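Local coordinates for extracellular solute-binding protein, family 1 (Bifidobacterium longum subsp. infantis ATCC 15697, PDB 3OMB) that probably binds a solute, perhaps a carbohydrate, outside the cell for delivery to an ABC transporter, and carries a bound magnesium ion, at residues S119-K124 and A361-A366; G164-I169 and D439-V444; A352-S357 and N371-E376. All blocks are in the same frame, centred on the assembly; numbering follows the deposited sequence.

How the interactions relate
Two lobes, each built on its own mixed sheet, fit the periplasmic-binding-protein fold, and the contacts are divided between them. Interactions 1 and 3 lie together, centres 11 Å apart, and use the two ends of helix 363-373: its first turn meets 119-124 at the surface, its last packs against strand 352-356. They touch where Lys124 O meets Asn371 CB at 3.5 Å. Interaction 2 belongs to the other sheet, 40 Å from interaction 1 and 30 Å from interaction 3, centre to centre. Along the chain 119-124 and 164-169 come first, then 352-357, 361-366 and 371-376, with 439-444 last, so the chain passes repeatedly between the lobes.

Interaction 1. Residues S119-K124 and A361-A366; sequences SKDLDK and ANKDAA
Lys124 reaches Asp364 by a doubly bent chain: CG stands anti to the carbonyl carbon (chi1 -72°), and kinks at chi2 and at chi4 (72°) turn the ammonium toward the helix. The setting is a 3-10 turn laid against the first turn of helix 363-373, on the surface of one lobe of a periplasmic-binding-protein fold. The turn is closed by Lys124 N bonding to Asp121 O at 2.9 Å, and the side chains of both residues start out toward the helix.

The ion pair itself is long, with Lys124 NZ 3.6 Å from Asp364 OD2. The ammonium sits over the flat face of the carboxylate and is nearly as close to OD1 as to OD2. Its length and its exposed setting make this a weak, mainly electrostatic pair.

Beside this pair the contact is looser. Asp121 OD2 comes within 4.3 Å of Lys363 CE, near the end of the chain, but the charged ends stay apart: Asp121 OD1 and Lys363 NZ are separated by 4.7 Å. Lys363 NZ instead forms a salt bridge with Glu116, whose carboxylate also lies close to that of Asp121. The lysine charge probably eases the repulsion between these two acids.

Water completes the link between turn and helix. One molecule donates to the backbone Asp364 O at 2.7 Å and accepts a weak bond from Lys124 NZ at 3.3 Å.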
loop_
_atom_site.group_PDB
_atom_site.type_symbol
_atom_site.label_atom_id
_atom_site.label_comp_id
_atom_site.label_asym_id
_atom_site.label_seq_id
_atom_site.Cartn_x
_atom_site.Cartn_y
_atom_site.Cartn_z
ATOM N N SER A 119 23.431 10.802 -2.787
ATOM C CA SER A 119 23.441 11.672 -3.956
ATOM C C SER A 119 24.866 11.995 -4.383
ATOM O O SER A 119 25.118 12.220 -5.551
ATOM C CB SER A 119 22.634 12.964 -3.722
ATOM O OG SER A 119 23.322 13.893 -2.903
ATOM N N LYS A 120 25.796 11.986 -3.435
ATOM C CA LYS A 120 27.218 12.181 -3.739
ATOM C C LYS A 120 27.926 10.933 -4.293
ATOM O O LYS A 120 29.094 11.012 -4.655
ATOM C CB LYS A 120 27.968 12.690 -2.492
ATOM C CG LYS A 120 27.448 14.019 -1.916
ATOM C CD LYS A 120 27.550 15.175 -2.924
ATOM C CE LYS A 120 27.149 16.511 -2.297
ATOM N NZ LYS A 120 25.674 16.586 -2.087
ATOM N N ASP A 121 27.224 9.797 -4.355
ATOM C CA ASP A 121 27.819 8.506 -4.761
ATOM C C ASP A 121 27.147 7.826 -5.978
ATOM O O ASP A 121 27.325 6.611 -6.185
ATOM C CB ASP A 121 27.796 7.505 -3.581
ATOM C CG ASP A 121 28.457 8.046 -2.317
ATOM O OD1 ASP A 121 29.591 8.549 -2.394
ATOM O OD2 ASP A 121 27.846 7.950 -1.228
ATOM N N LEU A 122 26.390 8.587 -6.776
ATOM C CA LEU A 122 25.592 7.982 -7.868
ATOM C C LEU A 122 26.413 7.267 -8.949
ATOM O O LEU A 122 25.941 6.313 -9.576
ATOM C CB LEU A 122 24.574 8.974 -8.456
ATOM C CG LEU A 122 23.426 9.245 -7.472
ATOM C CD1 LEU A 122 22.433 10.278 -8.015
ATOM C CD2 LEU A 122 22.720 7.946 -7.091
ATOM N N ASP A 123 27.653 7.707 -9.132
ATOM C CA ASP A 123 28.563 7.072 -10.079
ATOM C C ASP A 123 28.915 5.635 -9.680
ATOM O O ASP A 123 29.253 4.812 -10.525
ATOM C CB ASP A 123 29.833 7.910 -10.237
ATOM C CG ASP A 123 29.611 9.129 -11.122
ATOM O OD1 ASP A 123 28.434 9.581 -11.254
ATOM O OD2 ASP A 123 30.611 9.631 -11.697
ATOM N N LYS A 124 28.826 5.350 -8.388
ATOM C CA LYS A 124 29.006 3.995 -7.887
ATOM C C LYS A 124 27.676 3.224 -7.890
ATOM O O LYS A 124 27.637 2.053 -7.526
ATOM C CB LYS A 124 29.627 4.019 -6.475
ATOM C CG LYS A 124 31.125 4.435 -6.424
ATOM C CD LYS A 124 32.003 3.485 -7.263
ATOM C CE LYS A 124 33.506 3.739 -7.085
ATOM N NZ LYS A 124 33.987 3.282 -5.740
ATOM N N ALA A 361 32.196 0.523 7.768
ATOM C CA ALA A 361 33.610 0.129 7.822
ATOM C C ALA A 361 34.247 0.100 6.429
ATOM O O ALA A 361 35.294 0.696 6.208
ATOM C CB ALA A 361 33.755 -1.226 8.510
ATOM N N ASN A 362 33.583 -0.582 5.501
ATOM C CA ASN A 362 34.012 -0.664 4.115
ATOM C C ASN A 362 32.986 0.023 3.184
ATOM O O ASN A 362 32.119 -0.638 2.608
ATOM C CB ASN A 362 34.189 -2.134 3.726
ATOM C CG ASN A 362 35.099 -2.894 4.690
ATOM O OD1 ASN A 362 36.310 -2.661 4.724
ATOM N ND2 ASN A 362 34.520 -3.814 5.470
ATOM N N LYS A 363 33.094 1.345 3.037
ATOM C CA LYS A 363 32.093 2.114 2.283
ATOM C C LYS A 363 31.946 1.711 0.798
ATOM O O LYS A 363 30.821 1.563 0.307
ATOM C CB LYS A 363 32.326 3.621 2.425
ATOM C CG LYS A 363 31.131 4.447 2.030
ATOM C CD LYS A 363 31.264 5.852 2.572
ATOM C CE LYS A 363 31.013 6.874 1.465
ATOM N NZ LYS A 363 31.510 8.238 1.843
ATOM N N ASP A 364 33.064 1.538 0.094
ATOM C CA ASP A 364 33.013 1.087 -1.300
ATOM C C ASP A 364 32.328 -0.276 -1.461
ATOM O O ASP A 364 31.537 -0.460 -2.372
ATOM C CB ASP A 364 34.400 1.043 -1.927
ATOM C CG ASP A 364 34.938 2.435 -2.279
ATOM O OD1 ASP A 364 34.267 3.462 -1.993
ATOM O OD2 ASP A 364 36.053 2.493 -2.853
ATOM N N ALA A 365 32.631 -1.227 -0.579
ATOM C CA ALA A 365 31.930 -2.524 -0.625
ATOM C C ALA A 365 30.424 -2.341 -0.374
ATOM O O ALA A 365 29.605 -2.941 -1.058
ATOM C CB ALA A 365 32.530 -3.510 0.345
ATOM N N ALA A 366 30.063 -1.478 0.575
ATOM C CA ALA A 366 28.655 -1.203 0.849
ATOM C C ALA A 366 27.962 -0.736 -0.427
ATOM O O ALA A 366 26.878 -1.240 -0.763
ATOM C CB ALA A 366 28.501 -0.167 1.963
HETATM O O HOH W 1 31.860 0.990 -4.633
#

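Interaction 2. Residues G164-I169 and D439-V444; sequences GQHMLI and DELIEV
Strand 166-170 passes helix 436-452 most closely at His166 and Val444, their CA atoms 7.4 Å apart, a spacing that leaves room for one layer of side chains. That layer is an imidazole resting on two aliphatic groups. Val444 sends its CG2 methyl over the centre of the His166 ring, 3.5 Å from the centroid and 11° off the ring normal, a well-formed CH-pi contact. One helical turn earlier, Leu441 comes in obliquely, its CD1 3.5 Å from His166 CE1. Leu441 holds CG anti to its backbone nitrogen (chi1 -171°), which swings the branch from the flank of the helix to the ring.

The pairing seats the helix on the sheet in which strand 166-170 runs antiparallel to both its neighbours, 305-310 and 324-326. Val444 extends the same apolar layer onto Pro313 and Ala326, and all three touching residues are buried.

Both ring nitrogens are satisfied despite these greasy surroundings. His166 ND1 bonds to the carbonyl oxygen of Gly310 on the next strand, and NE2 to the OD1 of Asn445, the residue following Val444, which ties sheet and helix through the two nitrogens of one ring. A leucine in place of His166 would probably leave Gly310 O and Asn445 OD1 without these ring partners, and would lose the flat face on which the Val444 methyl rests.

Since a carbonyl oxygen can only accept, ND1 is likely to carry a proton. If the Asn445 amide is oriented as modelled, NE2 would donate too, and the buried ring might be cationic.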
loop_
_atom_site.group_PDB
_atom_site.type_symbol
_atom_site.label_atom_id
_atom_site.label_comp_id
_atom_site.label_asym_id
_atom_site.label_seq_id
_atom_site.Cartn_x
_atom_site.Cartn_y
_atom_site.Cartn_z
ATOM N N GLY A 164 -4.025 -0.792 -5.544
ATOM C CA GLY A 164 -4.344 -2.033 -4.861
ATOM C C GLY A 164 -5.783 -2.085 -4.374
ATOM O O GLY A 164 -6.230 -3.125 -3.883
ATOM N N GLN A 165 -6.509 -0.976 -4.519
ATOM C CA GLN A 165 -7.895 -0.872 -4.033
ATOM C C GLN A 165 -8.886 -1.137 -5.146
ATOM O O GLN A 165 -8.794 -0.529 -6.213
ATOM C CB GLN A 165 -8.155 0.531 -3.466
ATOM C CG GLN A 165 -6.952 1.120 -2.711
ATOM C CD GLN A 165 -6.621 0.350 -1.454
ATOM O OE1 GLN A 165 -7.526 -0.033 -0.677
ATOM N NE2 GLN A 165 -5.315 0.107 -1.234
ATOM N N HIS A 166 -9.833 -2.051 -4.908
ATOM C CA HIS A 166 -10.870 -2.372 -5.878
ATOM C C HIS A 166 -12.166 -2.655 -5.161
ATOM O O HIS A 166 -12.161 -2.890 -3.954
ATOM C CB HIS A 166 -10.456 -3.568 -6.730
ATOM C CG HIS A 166 -9.025 -3.503 -7.148
ATOM N ND1 HIS A 166 -8.021 -4.105 -6.422
ATOM C CD2 HIS A 166 -8.415 -2.810 -8.136
ATOM C CE1 HIS A 166 -6.854 -3.835 -6.983
ATOM N NE2 HIS A 166 -7.066 -3.055 -8.030
HETATM N N MSE A 167 -13.269 -2.567 -5.900
HETATM C CA MSE A 167 -14.587 -2.864 -5.382
HETATM C C MSE A 167 -15.086 -4.094 -6.127
HETATM O O MSE A 167 -15.181 -4.097 -7.350
HETATM C CB MSE A 167 -15.513 -1.671 -5.649
HETATM C CG MSE A 167 -16.924 -1.889 -5.168
HETATM SE SE MSE A 167 -17.931 -0.265 -5.366
HETATM C CE MSE A 167 -19.465 -0.718 -4.273
ATOM N N LEU A 168 -15.393 -5.144 -5.390
ATOM C CA LEU A 168 -15.717 -6.444 -5.969
ATOM C C LEU A 168 -17.183 -6.762 -5.781
ATOM O O LEU A 168 -17.763 -6.467 -4.730
ATOM C CB LEU A 168 -14.890 -7.529 -5.283
ATOM C CG LEU A 168 -13.393 -7.269 -5.235
ATOM C CD1 LEU A 168 -12.691 -8.321 -4.362
ATOM C CD2 LEU A 168 -12.796 -7.194 -6.696
ATOM N N ILE A 169 -17.792 -7.392 -6.774
ATOM C CA ILE A 169 -19.220 -7.723 -6.665
ATOM C C ILE A 169 -19.500 -9.117 -7.187
ATOM O O ILE A 169 -18.830 -9.580 -8.136
ATOM C CB ILE A 169 -20.122 -6.675 -7.362
ATOM C CG1 ILE A 169 -21.605 -7.016 -7.116
ATOM C CG2 ILE A 169 -19.814 -6.568 -8.873
ATOM C CD1 ILE A 169 -22.541 -5.846 -7.311
ATOM N N ASP A 439 -0.864 -10.943 -12.147
ATOM C CA ASP A 439 -1.893 -11.236 -13.152
ATOM C C ASP A 439 -3.327 -10.862 -12.731
ATOM O O ASP A 439 -4.067 -10.291 -13.526
ATOM C CB ASP A 439 -1.834 -12.696 -13.589
ATOM C CG ASP A 439 -0.541 -13.035 -14.329
ATOM O OD1 ASP A 439 0.286 -12.124 -14.623
ATOM O OD2 ASP A 439 -0.349 -14.240 -14.608
ATOM N N GLU A 440 -3.715 -11.177 -11.495
ATOM C CA GLU A 440 -5.045 -10.823 -10.999
ATOM C C GLU A 440 -5.176 -9.308 -10.854
ATOM O O GLU A 440 -6.259 -8.746 -11.052
ATOM C CB GLU A 440 -5.307 -11.418 -9.626
ATOM C CG GLU A 440 -5.304 -12.916 -9.535
ATOM C CD GLU A 440 -4.974 -13.357 -8.115
ATOM O OE1 GLU A 440 -5.020 -12.496 -7.200
ATOM O OE2 GLU A 440 -4.667 -14.555 -7.916
ATOM N N LEU A 441 -4.076 -8.661 -10.482
ATOM C CA LEU A 441 -4.065 -7.207 -10.328
ATOM C C LEU A 441 -4.301 -6.530 -11.679
ATOM O O LEU A 441 -5.150 -5.649 -11.801
ATOM C CB LEU A 441 -2.755 -6.722 -9.678
ATOM C CG LEU A 441 -2.741 -5.246 -9.283
ATOM C CD1 LEU A 441 -3.837 -4.980 -8.264
ATOM C CD2 LEU A 441 -1.374 -4.855 -8.749
ATOM N N ILE A 442 -3.543 -6.959 -12.680
ATOM C CA ILE A 442 -3.675 -6.463 -14.050
ATOM C C ILE A 442 -5.133 -6.557 -14.530
ATOM O O ILE A 442 -5.683 -5.581 -15.033
ATOM C CB ILE A 442 -2.693 -7.193 -15.035
ATOM C CG1 ILE A 442 -1.233 -6.756 -14.791
ATOM C CG2 ILE A 442 -3.104 -6.994 -16.515
ATOM C CD1 ILE A 442 -0.848 -5.380 -15.412
ATOM N N GLU A 443 -5.760 -7.717 -14.361
ATOM C CA GLU A 443 -7.134 -7.887 -14.808
ATOM C C GLU A 443 -8.162 -6.945 -14.119
ATOM O O GLU A 443 -8.992 -6.311 -14.805
ATOM C CB GLU A 443 -7.541 -9.349 -14.687
ATOM C CG GLU A 443 -8.792 -9.698 -15.485
ATOM C CD GLU A 443 -8.499 -10.171 -16.926
ATOM O OE1 GLU A 443 -7.539 -9.662 -17.591
ATOM O OE2 GLU A 443 -9.252 -11.068 -17.392
ATOM N N VAL A 444 -8.121 -6.853 -12.780
ATOM C CA VAL A 444 -9.026 -5.929 -12.069
ATOM C C VAL A 444 -8.710 -4.454 -12.357
ATOM O O VAL A 444 -9.617 -3.607 -12.381
ATOM C CB VAL A 444 -9.114 -6.179 -10.512
ATOM C CG1 VAL A 444 -9.657 -7.594 -10.211
ATOM C CG2 VAL A 444 -7.790 -5.961 -9.847
#

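Interaction 3. Residues A352-S357 and N371-E376; sequences AGLSIS and NLLYSE
Leu354 is the strand residue that meets the helix end, its CB 3.8 Å from Tyr374 OH and its CD1 4.0 Å from Leu373 CD1. The first approach is at the edge of the tyrosine ring, near its plane; in the second, two leucine branches crossing at about a right angle meet methyl to methyl. With CG anti to the backbone nitrogen (chi1 -165°), Leu354 extends its branch toward Leu373 while CB stays beside the hydroxyl.

This is a strand-to-helix packing. Strand 352-356, which pairs with 98-100, leads through a short loop into helix 363-373, which doubles back so that its last turn and the residue just after it cover Leu354. Gly353 and Leu354 both face Ile152, forming a classic beta bulge just where the tyrosine arrives.

The inner side is close-packed: Leu354 also rests on Val98 and Leu100, and Leu373 on Leu100 and Leu64. Away from the strand the segment 371-376 becomes more open, with Asn371, Leu372, Ser375 and Glu376 all partly exposed. There polar bonds also hold the chain. Ser375 OG donates to Leu372 O at 2.8 Å, and Ser375 N bonds to the same oxygen at 3.1 Å, so two donors grip one carbonyl as helix 363-373 ends. Ser375 is also the N-cap of the next helix, its OG accepting a weak bond from Tyr378 N.

Tyr374 joins the two characters: its ring packs against Leu354, Val128 and Val423 while OH donates to Ala153 O, so the buried hydroxyl has a partner, which probably offsets the cost of burying it.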
loop_
_atom_site.group_PDB
_atom_site.type_symbol
_atom_site.label_atom_id
_atom_site.label_comp_id
_atom_site.label_asym_id
_atom_site.label_seq_id
_atom_site.Cartn_x
_atom_site.Cartn_y
_atom_site.Cartn_z
ATOM N N ALA A 352 11.878 4.499 0.875
ATOM C CA ALA A 352 12.726 4.085 1.995
ATOM C C ALA A 352 13.155 2.616 2.019
ATOM O O ALA A 352 13.036 1.935 3.035
ATOM C CB ALA A 352 12.056 4.483 3.337
ATOM N N GLY A 353 13.668 2.130 0.906
ATOM C CA GLY A 353 14.144 0.763 0.845
ATOM C C GLY A 353 15.600 0.627 1.263
ATOM O O GLY A 353 15.912 -0.210 2.110
ATOM N N LEU A 354 16.491 1.433 0.678
ATOM C CA LEU A 354 17.911 1.335 0.992
ATOM C C LEU A 354 18.526 2.557 1.668
ATOM O O LEU A 354 18.372 3.674 1.186
ATOM C CB LEU A 354 18.718 0.980 -0.262
ATOM C CG LEU A 354 20.145 0.510 0.077
ATOM C CD1 LEU A 354 20.454 -0.845 -0.477
ATOM C CD2 LEU A 354 21.130 1.547 -0.413
ATOM N N SER A 355 19.222 2.324 2.783
ATOM C CA SER A 355 20.030 3.352 3.447
ATOM C C SER A 355 21.391 2.793 3.890
ATOM O O SER A 355 21.510 1.626 4.281
ATOM C CB SER A 355 19.275 3.978 4.629
ATOM O OG SER A 355 18.765 3.000 5.522
ATOM N N ILE A 356 22.423 3.623 3.800
ATOM C CA ILE A 356 23.769 3.184 4.120
ATOM C C ILE A 356 24.322 4.017 5.244
ATOM O O ILE A 356 24.176 5.246 5.246
ATOM C CB ILE A 356 24.693 3.184 2.870
ATOM C CG1 ILE A 356 24.306 2.015 1.955
ATOM C CG2 ILE A 356 26.179 3.048 3.254
ATOM C CD1 ILE A 356 24.845 2.106 0.545
ATOM N N SER A 357 24.938 3.334 6.207
ATOM C CA SER A 357 25.602 3.988 7.324
ATOM C C SER A 357 26.705 4.909 6.811
ATOM O O SER A 357 27.528 4.504 5.991
ATOM C CB SER A 357 26.210 2.929 8.239
ATOM O OG SER A 357 26.953 3.528 9.285
ATOM N N ASN A 371 24.528 -1.420 -5.247
ATOM C CA ASN A 371 24.335 -1.339 -6.676
ATOM C C ASN A 371 23.879 -2.693 -7.237
ATOM O O ASN A 371 23.016 -2.747 -8.111
ATOM C CB ASN A 371 25.593 -0.834 -7.389
ATOM C CG ASN A 371 25.389 -0.711 -8.889
ATOM O OD1 ASN A 371 24.525 0.049 -9.351
ATOM N ND2 ASN A 371 26.158 -1.475 -9.658
ATOM N N LEU A 372 24.446 -3.776 -6.715
ATOM C CA LEU A 372 24.081 -5.113 -7.167
ATOM C C LEU A 372 22.628 -5.464 -6.816
ATOM O O LEU A 372 21.975 -6.176 -7.578
ATOM C CB LEU A 372 25.051 -6.179 -6.626
ATOM C CG LEU A 372 26.429 -6.309 -7.296
ATOM C CD1 LEU A 372 27.382 -7.125 -6.437
ATOM C CD2 LEU A 372 26.344 -6.922 -8.686
ATOM N N LEU A 373 22.140 -4.961 -5.678
ATOM C CA LEU A 373 20.741 -5.176 -5.251
ATOM C C LEU A 373 19.754 -4.568 -6.232
ATOM O O LEU A 373 18.667 -5.104 -6.438
ATOM C CB LEU A 373 20.488 -4.641 -3.834
ATOM C CG LEU A 373 21.065 -5.507 -2.709
ATOM C CD1 LEU A 373 21.118 -4.693 -1.451
ATOM C CD2 LEU A 373 20.237 -6.799 -2.514
ATOM N N TYR A 374 20.167 -3.488 -6.887
ATOM C CA TYR A 374 19.348 -2.827 -7.905
ATOM C C TYR A 374 19.537 -3.353 -9.344
ATOM O O TYR A 374 18.880 -2.876 -10.279
ATOM C CB TYR A 374 19.491 -1.299 -7.817
ATOM C CG TYR A 374 18.712 -0.718 -6.642
ATOM C CD1 TYR A 374 19.161 -0.889 -5.321
ATOM C CD2 TYR A 374 17.514 -0.022 -6.842
ATOM C CE1 TYR A 374 18.441 -0.365 -4.241
ATOM C CE2 TYR A 374 16.779 0.500 -5.755
ATOM C CZ TYR A 374 17.247 0.327 -4.465
ATOM O OH TYR A 374 16.538 0.848 -3.399
ATOM N N SER A 375 20.385 -4.349 -9.533
ATOM C CA SER A 375 20.439 -5.013 -10.840
ATOM C C SER A 375 19.248 -5.948 -11.027
ATOM O O SER A 375 18.651 -6.421 -10.056
ATOM C CB SER A 375 21.737 -5.815 -11.014
ATOM O OG SER A 375 21.682 -6.975 -10.220
ATOM N N GLU A 376 18.915 -6.218 -12.283
ATOM C CA GLU A 376 17.771 -7.030 -12.617
ATOM C C GLU A 376 17.923 -8.435 -12.014
ATOM O O GLU A 376 16.967 -8.987 -11.433
ATOM C CB GLU A 376 17.617 -7.109 -14.143
ATOM C CG GLU A 376 16.378 -7.881 -14.572
ATOM C CD GLU A 376 16.154 -7.863 -16.076
ATOM O OE1 GLU A 376 16.631 -6.923 -16.752
ATOM O OE2 GLU A 376 15.496 -8.795 -16.581
#